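Local coordinates for recombination protein recR (Deinococcus radiodurans, PDB 1VDD), which forms a ring-shaped assembly and takes part in homologous recombinational DNA repair, binding DNA and carrying a zinc finger, at the interface of chains A and B. Numbering follows the deposited sequence. Chains: chain A/B, Recombination protein recR.

The interface of chains A and B. Residues chain A 46, 49-50, 53-54, 65; chain B 4, 6-7.
B:Ser6 pushes its short side chain between A:Ala50, A:Asp53 and A:Leu54, at a junction between the helix-hairpin-helix region of chain B and the same region of chain A, with the C4-type zinc finger of chain A alongside. The serine sits in the first turn of helix 5-16 and meets the last turn of helix 37-53. The contact buries 86 Å² of its surface, more than of any other residue in the patch.

Its hydroxyl OG turns toward A:Asp53 and donates to the carboxylate oxygen OD2 at 3.0 Å. That oxygen receives the proton through its anti lone pair, on the side turned away from OD1. A:Asp53 reaches this position with CG opposite its own carbonyl carbon (chi1 -59°), which swings the carboxylate back along the helix so that OD2 reaches the serine hydroxyl. With an alanine in place of A:Asp53 the carboxylate goes, and the B:Ser6 hydroxyl would probably lose this acceptor and be freer to turn.

On the carbon side of the hydroxyl, the serine CB is flanked by carbon on two sides. A:Leu54 brings its CD1 methyl to 3.4 Å from B:Ser6 CB, and the same branch points on toward the backbone of B:Leu7. From the helix side, CA of A:Ala50 also comes to 3.4 Å from that CB, while the alanine methyl CB lies 3.5 Å from the serine carbonyl O. The small side chain of A:Ala50 probably helps the two helices approach here.

Farther along, A:Asp65 of the zinc finger lays its carboxylate obliquely against the ring of B:Pro4. Its CG is wedged between the backbone N and the carbonyl carbon (chi1 58°), which directs the carboxylate to the proline; OD1 leads at 3.2 Å from B:Pro4 CB, with CG behind it at 3.4 Å. The polar group thus meets the CB corner of an apolar ring, coming from beyond that corner and well off the ring plane.

Both chains are copies of RecR, and a two-fold axis repeats the contact with the chains exchanged.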
# COMPACT_ATOMS: atom_id res chain seq x y z
N ALA A 46 2.12 -23.43 24.13
CA ALA A 46 2.32 -23.74 22.71
C ALA A 46 3.70 -23.30 22.28
O ALA A 46 4.39 -24.02 21.58
CB ALA A 46 1.26 -23.06 21.87
N GLU A 49 6.22 -25.63 24.33
CA GLU A 49 6.15 -27.00 23.82
C GLU A 49 7.02 -27.05 22.57
O GLU A 49 8.11 -27.61 22.58
CB GLU A 49 4.71 -27.37 23.41
CG GLU A 49 3.65 -27.36 24.50
CD GLU A 49 2.25 -27.70 23.95
OE1 GLU A 49 1.28 -27.71 24.75
OE2 GLU A 49 2.12 -27.95 22.73
N ALA A 50 6.52 -26.43 21.49
CA ALA A 50 7.21 -26.41 20.21
C ALA A 50 8.71 -26.21 20.30
O ALA A 50 9.48 -26.93 19.67
CB ALA A 50 6.59 -25.36 19.32
N ASP A 53 9.83 -29.71 21.56
CA ASP A 53 9.55 -30.80 20.63
C ASP A 53 10.09 -30.60 19.21
O ASP A 53 10.38 -31.57 18.51
CB ASP A 53 8.04 -31.04 20.53
CG ASP A 53 7.42 -31.38 21.87
OD1 ASP A 53 8.17 -31.53 22.86
OD2 ASP A 53 6.16 -31.49 21.92
N LEU A 54 10.22 -29.35 18.79
CA LEU A 54 10.70 -29.06 17.45
C LEU A 54 12.19 -29.10 17.23
O LEU A 54 12.95 -28.37 17.88
CB LEU A 54 10.17 -27.71 16.97
CG LEU A 54 8.99 -27.77 16.00
CD1 LEU A 54 7.88 -28.58 16.60
CD2 LEU A 54 8.52 -26.37 15.70
N ASP A 65 9.26 -33.55 14.96
CA ASP A 65 9.36 -33.87 16.38
C ASP A 65 9.69 -35.36 16.57
O ASP A 65 9.58 -35.89 17.68
CB ASP A 65 8.02 -33.55 17.06
CG ASP A 65 6.85 -34.31 16.44
OD1 ASP A 65 5.70 -34.09 16.86
OD2 ASP A 65 7.09 -35.14 15.54
N PRO B 4 3.64 -32.18 13.08
CA PRO B 4 3.91 -32.19 14.52
C PRO B 4 3.03 -31.24 15.35
O PRO B 4 3.07 -30.02 15.19
CB PRO B 4 5.40 -31.87 14.60
CG PRO B 4 5.66 -31.09 13.36
CD PRO B 4 4.84 -31.79 12.32
N SER B 6 3.22 -29.83 18.03
CA SER B 6 3.86 -28.67 18.64
C SER B 6 3.72 -27.46 17.71
O SER B 6 3.40 -26.35 18.15
CB SER B 6 5.34 -28.97 18.87
OG SER B 6 5.50 -30.34 19.21
N LEU B 7 3.97 -27.71 16.43
CA LEU B 7 3.90 -26.68 15.40
C LEU B 7 2.46 -26.26 15.17
O LEU B 7 2.10 -25.10 15.32
CB LEU B 7 4.50 -27.23 14.09
CG LEU B 7 5.15 -26.23 13.13
CD1 LEU B 7 5.71 -26.98 11.95
CD2 LEU B 7 4.15 -25.21 12.68